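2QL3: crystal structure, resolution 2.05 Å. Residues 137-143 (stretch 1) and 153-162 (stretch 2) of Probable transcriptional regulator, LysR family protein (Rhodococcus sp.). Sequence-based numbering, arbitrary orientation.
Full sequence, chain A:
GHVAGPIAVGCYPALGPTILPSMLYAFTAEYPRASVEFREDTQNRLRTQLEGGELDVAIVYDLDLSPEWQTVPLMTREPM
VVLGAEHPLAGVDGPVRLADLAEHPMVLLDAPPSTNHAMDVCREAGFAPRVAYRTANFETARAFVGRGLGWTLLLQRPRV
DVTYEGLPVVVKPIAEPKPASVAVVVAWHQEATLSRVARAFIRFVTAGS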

ATOM      1  N   ASN A 137      -4.582   1.355  -3.492  1.00 29.60           N
ATOM      2  CA  ASN A 137      -3.484   0.635  -2.854  1.00 29.78           C
ATOM      3  C   ASN A 137      -2.741  -0.266  -3.847  1.00 29.08           C
ATOM      4  O   ASN A 137      -3.321  -1.137  -4.414  1.00 28.99           O
ATOM      5  N   PHE A 138      -1.462  -0.028  -4.060  1.00 27.19           N
ATOM      6  CA  PHE A 138      -0.695  -0.751  -5.084  1.00 28.14           C
ATOM      7  C   PHE A 138      -0.713  -2.239  -4.846  1.00 27.04           C
ATOM      8  O   PHE A 138      -0.895  -3.009  -5.776  1.00 27.61           O
ATOM      9  N   GLU A 139      -0.486  -2.642  -3.609  1.00 27.28           N
ATOM     10  CA  GLU A 139      -0.449  -4.074  -3.303  1.00 26.81           C
ATOM     11  C   GLU A 139      -1.821  -4.705  -3.387  1.00 27.49           C
ATOM     12  O   GLU A 139      -1.932  -5.879  -3.730  1.00 26.75           O
ATOM     13  N   THR A 140      -2.871  -3.946  -3.080  1.00 26.76           N
ATOM     14  CA  THR A 140      -4.186  -4.488  -3.280  1.00 27.68           C
ATOM     15  C   THR A 140      -4.409  -4.832  -4.764  1.00 27.75           C
ATOM     16  O   THR A 140      -4.987  -5.879  -5.083  1.00 28.13           O
ATOM     17  N   ALA A 141      -3.919  -3.983  -5.669  1.00 27.38           N
ATOM     18  CA  ALA A 141      -4.072  -4.248  -7.086  1.00 26.33           C
ATOM     19  C   ALA A 141      -3.328  -5.523  -7.440  1.00 25.65           C
ATOM     20  O   ALA A 141      -3.873  -6.364  -8.108  1.00 28.25           O
ATOM     21  N   ARG A 142      -2.072  -5.645  -7.024  1.00 26.01           N
ATOM     22  CA  ARG A 142      -1.247  -6.858  -7.318  1.00 24.46           C
ATOM     23  C   ARG A 142      -1.842  -8.075  -6.683  1.00 24.34           C
ATOM     24  O   ARG A 142      -1.938  -9.126  -7.354  1.00 25.36           O
ATOM     25  N   ALA A 143      -2.298  -7.951  -5.432  1.00 22.23           N
ATOM     26  CA  ALA A 143      -2.879  -9.113  -4.730  1.00 23.38           C
ATOM     27  C   ALA A 143      -4.186  -9.601  -5.375  1.00 23.53           C
ATOM     28  O   ALA A 143      -4.400 -10.813  -5.494  1.00 22.98           O
ATOM     29  N   LEU A 153      -2.779  -2.737 -15.006  1.00 30.17           N
ATOM     30  CA  LEU A 153      -1.535  -2.166 -15.517  1.00 31.95           C
ATOM     31  C   LEU A 153      -0.883  -1.297 -14.481  1.00 30.94           C
ATOM     32  O   LEU A 153      -1.565  -0.558 -13.781  1.00 31.15           O
ATOM     33  N   LEU A 154       0.441  -1.413 -14.397  1.00 30.77           N
ATOM     34  CA  LEU A 154       1.251  -0.796 -13.343  1.00 29.52           C
ATOM     35  C   LEU A 154       2.509  -0.190 -13.936  1.00 29.70           C
ATOM     36  O   LEU A 154       3.086  -0.701 -14.907  1.00 29.16           O
ATOM     37  N   LEU A 155       2.948   0.896 -13.301  1.00 30.86           N
ATOM     38  CA  LEU A 155       4.084   1.688 -13.743  1.00 31.36           C
ATOM     39  C   LEU A 155       5.352   1.196 -13.063  1.00 31.11           C
ATOM     40  O   LEU A 155       6.459   1.582 -13.443  1.00 31.24           O
ATOM     41  N   GLN A 156       5.189   0.395 -12.026  1.00 29.11           N
ATOM     42  CA  GLN A 156       6.353  -0.140 -11.376  1.00 29.76           C
ATOM     43  C   GLN A 156       6.208  -1.625 -11.092  1.00 28.45           C
ATOM     44  O   GLN A 156       5.106  -2.172 -11.053  1.00 27.86           O
ATOM     45  N   ARG A 157       7.340  -2.245 -10.839  1.00 27.47           N
ATOM     46  CA  ARG A 157       7.413  -3.680 -10.667  1.00 27.35           C
ATOM     47  C   ARG A 157       8.244  -4.030  -9.431  1.00 27.40           C
ATOM     48  O   ARG A 157       9.446  -3.986  -9.485  1.00 26.38           O
ATOM     49  N   PRO A 158       7.572  -4.444  -8.327  1.00 27.93           N
ATOM     50  CA  PRO A 158       8.290  -5.011  -7.170  1.00 27.55           C
ATOM     51  C   PRO A 158       9.292  -6.066  -7.592  1.00 27.58           C
ATOM     52  O   PRO A 158       9.030  -6.856  -8.512  1.00 28.27           O
ATOM     53  N   ARG A 159      10.415  -6.117  -6.892  1.00 27.56           N
ATOM     54  CA  ARG A 159      11.501  -7.018  -7.301  1.00 27.77           C
ATOM     55  C   ARG A 159      11.187  -8.505  -7.336  1.00 26.97           C
ATOM     56  O   ARG A 159      11.781  -9.238  -8.155  1.00 27.70           O
ATOM     57  N   VAL A 160      10.279  -8.954  -6.448  1.00 25.22           N
ATOM     58  CA  VAL A 160       9.843 -10.336  -6.376  1.00 24.91           C
ATOM     59  C   VAL A 160       8.380 -10.455  -6.821  1.00 23.93           C
ATOM     60  O   VAL A 160       7.518  -9.817  -6.239  1.00 22.57           O
ATOM     61  N   ASP A 161       8.101 -11.254  -7.851  1.00 24.31           N
ATOM     62  CA  ASP A 161       6.744 -11.309  -8.447  1.00 24.73           C
ATOM     63  C   ASP A 161       5.727 -12.098  -7.580  1.00 24.94           C
ATOM     64  O   ASP A 161       5.078 -13.047  -8.060  1.00 22.82           O
ATOM     65  N   VAL A 162       5.602 -11.703  -6.305  1.00 24.72           N
ATOM     66  CA  VAL A 162       4.788 -12.442  -5.333  1.00 25.99           C
ATOM     67  C   VAL A 162       3.987 -11.404  -4.559  1.00 24.93           C
ATOM     68  O   VAL A 162       4.474 -10.296  -4.335  1.00 24.30           O
TER

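The most unusual feature of this contact is that a single buried arginine on the helix, R142, makes every direct hydrogen bond between the two stretches, and all of its acceptors across the contact are backbone carbonyls rather than acidic side chains. Its CA-to-CB bond points toward stretch 2, and the chain (chi1 m, chi2 t, chi3 p) carries the guanidinium out to the last residues of stretch 2. There V162 O takes two hydrogen bonds, from R142 NH2 at 3.0 Å and from R142 NH1 at 3.2 Å, so the carbonyl lies near the guanidinium plane, between two donors. A weak third bond runs from R142 NH1 to V160 O at 3.3 Å. The two acceptors are held close together by the loop itself, in which V162 N donates to V160 O at 2.7 Å.

The charge is met from within the helix. One turn earlier, E139 (chi1 t, chi2 p) forms a salt bridge with R142, its OE2 lying 2.9 Å from R142 NH2. A water completes the network: it accepts from R142 NH1 at 3.0 Å and donates to P158 O at 2.8 Å and D161 OD2 at 2.7 Å. D161 points its CA-to-CB bond away from the helix, so this water gives its carboxylate an indirect link to the arginine. The same carboxylate pairs with R157 in a salt bridge, D161 OD1 to R157 NH2 at 3.1 Å.

Arginine suits this place because its long aliphatic part can pack while its tip bonds. R142 CG lies 3.7 Å from L154 CD1, and P158 CG sits over one face of the guanidinium, 3.4 Å from R142 NE. Proline offers a compact, nonpolar ring that can cover this flat group without competing for its hydrogen bonds.

Towards the start of the helix the contact becomes apolar. The CA-to-CB bond of F138 runs sideways, but with chi1 t its ring end comes nearer to stretch 2. L154, pointing toward the helix (chi1 m, chi2 t), places CD2 over one ring face, 4.2 Å from the F138 ring centroid, a CH-pi contact. At the ring edge, P158 CD lies 3.9 Å from F138 CE2 and Q156 O 3.4 Å from F138 CZ. L154 CD1 also touches the ring, 3.9 Å from F138 CZ, and L154 CD2 lies 4.4 Å from A141 CB. The small alanine points toward stretch 2 and adds a modest apolar surface beside the leucine.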

ATOM      1  CB  ASN A 137      -4.003  -0.196  -1.707  1.00 30.25           C
ATOM      2  CG  ASN A 137      -2.866  -0.743  -0.826  1.00 34.49           C
ATOM      3  OD1 ASN A 137      -1.742  -0.217  -0.838  1.00 39.43           O
ATOM      4  ND2 ASN A 137      -3.153  -1.780  -0.067  1.00 33.64           N
ATOM      5  CB  PHE A 138       0.736  -0.214  -5.099  1.00 25.54           C
ATOM      6  CG  PHE A 138       1.547  -0.565  -6.278  1.00 28.81           C
ATOM      7  CD1 PHE A 138       1.674   0.329  -7.337  1.00 31.01           C
ATOM      8  CD2 PHE A 138       2.341  -1.699  -6.276  1.00 25.41           C
ATOM      9  CE1 PHE A 138       2.516   0.048  -8.454  1.00 31.03           C
ATOM     10  CE2 PHE A 138       3.161  -1.981  -7.373  1.00 29.54           C
ATOM     11  CZ  PHE A 138       3.233  -1.124  -8.466  1.00 28.58           C
ATOM     12  CB  GLU A 139       0.129  -4.347  -1.932  1.00 25.81           C
ATOM     13  CG  GLU A 139       0.337  -5.858  -1.658  1.00 25.42           C
ATOM     14  CD  GLU A 139       1.248  -6.570  -2.684  1.00 28.40           C
ATOM     15  OE1 GLU A 139       1.213  -7.817  -2.747  1.00 27.42           O
ATOM     16  OE2 GLU A 139       1.997  -5.900  -3.445  1.00 31.69           O
ATOM     17  CB  THR A 140      -5.284  -3.566  -2.727  1.00 28.14           C
ATOM     18  OG1 THR A 140      -5.077  -3.389  -1.312  1.00 28.51           O
ATOM     19  CG2 THR A 140      -6.686  -4.168  -3.005  1.00 25.70           C
ATOM     20  CB  ALA A 141      -3.562  -3.086  -7.937  1.00 25.45           C
ATOM     21  CB  ARG A 142       0.194  -6.711  -6.784  1.00 24.51           C
ATOM     22  CG  ARG A 142       1.001  -5.654  -7.454  1.00 23.63           C
ATOM     23  CD  ARG A 142       2.413  -5.546  -6.819  1.00 23.05           C
ATOM     24  NE  ARG A 142       3.274  -6.650  -7.259  1.00 24.92           N
ATOM     25  CZ  ARG A 142       3.789  -7.588  -6.481  1.00 25.72           C
ATOM     26  NH1 ARG A 142       4.593  -8.510  -7.007  1.00 29.06           N
ATOM     27  NH2 ARG A 142       3.525  -7.617  -5.192  1.00 27.40           N
ATOM     28  CB  ALA A 143      -3.125  -8.800  -3.289  1.00 23.25           C
ATOM     29  CB  LEU A 153      -1.740  -1.430 -16.842  1.00 33.32           C
ATOM     30  CG  LEU A 153      -2.656  -0.259 -17.095  1.00 38.02           C
ATOM     31  CD1 LEU A 153      -1.799   0.995 -17.163  1.00 37.99           C
ATOM     32  CD2 LEU A 153      -3.362  -0.439 -18.422  1.00 36.81           C
ATOM     33  CB  LEU A 154       1.639  -1.832 -12.255  1.00 29.81           C
ATOM     34  CG  LEU A 154       0.521  -2.487 -11.371  1.00 26.34           C
ATOM     35  CD1 LEU A 154       1.095  -3.602 -10.550  1.00 21.44           C
ATOM     36  CD2 LEU A 154      -0.335  -1.521 -10.480  1.00 24.87           C
ATOM     37  CB  LEU A 155       3.861   3.187 -13.438  1.00 31.88           C
ATOM     38  CG  LEU A 155       3.042   3.959 -14.479  1.00 36.03           C
ATOM     39  CD1 LEU A 155       3.905   4.174 -15.694  1.00 41.67           C
ATOM     40  CD2 LEU A 155       1.804   3.205 -14.944  1.00 42.78           C
ATOM     41  CB  GLN A 156       6.609   0.596 -10.071  1.00 31.11           C
ATOM     42  CG  GLN A 156       6.667   2.120 -10.216  1.00 33.97           C
ATOM     43  CD  GLN A 156       6.959   2.723  -8.917  1.00 40.80           C
ATOM     44  OE1 GLN A 156       6.038   3.163  -8.198  1.00 44.41           O
ATOM     45  NE2 GLN A 156       8.238   2.693  -8.541  1.00 38.42           N
ATOM     46  CB  ARG A 157       7.999  -4.345 -11.917  1.00 26.79           C
ATOM     47  CG  ARG A 157       8.409  -5.778 -11.655  1.00 25.80           C
ATOM     48  CD  ARG A 157       8.017  -6.809 -12.628  1.00 32.33           C
ATOM     49  NE  ARG A 157       8.988  -7.064 -13.672  1.00 35.07           N
ATOM     50  CZ  ARG A 157       9.255  -8.246 -14.245  1.00 35.07           C
ATOM     51  NH1 ARG A 157      10.145  -8.269 -15.225  1.00 37.94           N
ATOM     52  NH2 ARG A 157       8.705  -9.399 -13.876  1.00 30.35           N
ATOM     53  CB  PRO A 158       7.174  -5.618  -6.320  1.00 26.14           C
ATOM     54  CG  PRO A 158       5.997  -4.708  -6.617  1.00 27.49           C
ATOM     55  CD  PRO A 158       6.109  -4.395  -8.105  1.00 26.90           C
ATOM     56  CB  ARG A 159      12.787  -6.748  -6.496  1.00 28.75           C
ATOM     57  CG  ARG A 159      13.993  -6.530  -7.463  1.00 34.18           C
ATOM     58  CD  ARG A 159      15.129  -5.652  -6.934  1.00 35.99           C
ATOM     59  NE  ARG A 159      15.314  -4.394  -7.660  1.00 39.81           N
ATOM     60  CZ  ARG A 159      15.594  -3.225  -7.069  1.00 43.43           C
ATOM     61  NH1 ARG A 159      15.693  -3.144  -5.747  1.00 41.43           N
ATOM     62  NH2 ARG A 159      15.763  -2.118  -7.793  1.00 47.33           N
ATOM     63  CB  VAL A 160      10.026 -10.895  -4.941  1.00 24.58           C
ATOM     64  CG1 VAL A 160       9.785 -12.392  -4.897  1.00 24.93           C
ATOM     65  CG2 VAL A 160      11.413 -10.668  -4.506  1.00 25.86           C
ATOM     66  CB  ASP A 161       6.771 -11.947  -9.851  1.00 24.82           C
ATOM     67  CG  ASP A 161       7.392 -11.033 -10.938  1.00 26.18           C
ATOM     68  OD1 ASP A 161       7.669 -11.602 -12.032  1.00 30.08           O
ATOM     69  OD2 ASP A 161       7.564  -9.792 -10.756  1.00 24.75           O
ATOM     70  CB  VAL A 162       5.661 -13.367  -4.394  1.00 26.11           C
ATOM     71  CG1 VAL A 162       4.809 -14.080  -3.399  1.00 28.99           C
ATOM     72  CG2 VAL A 162       6.352 -14.466  -5.255  1.00 30.05           C
TER
HETATM   73  O   HOH W   1       6.528  -7.896  -9.172  1.00 22.63           O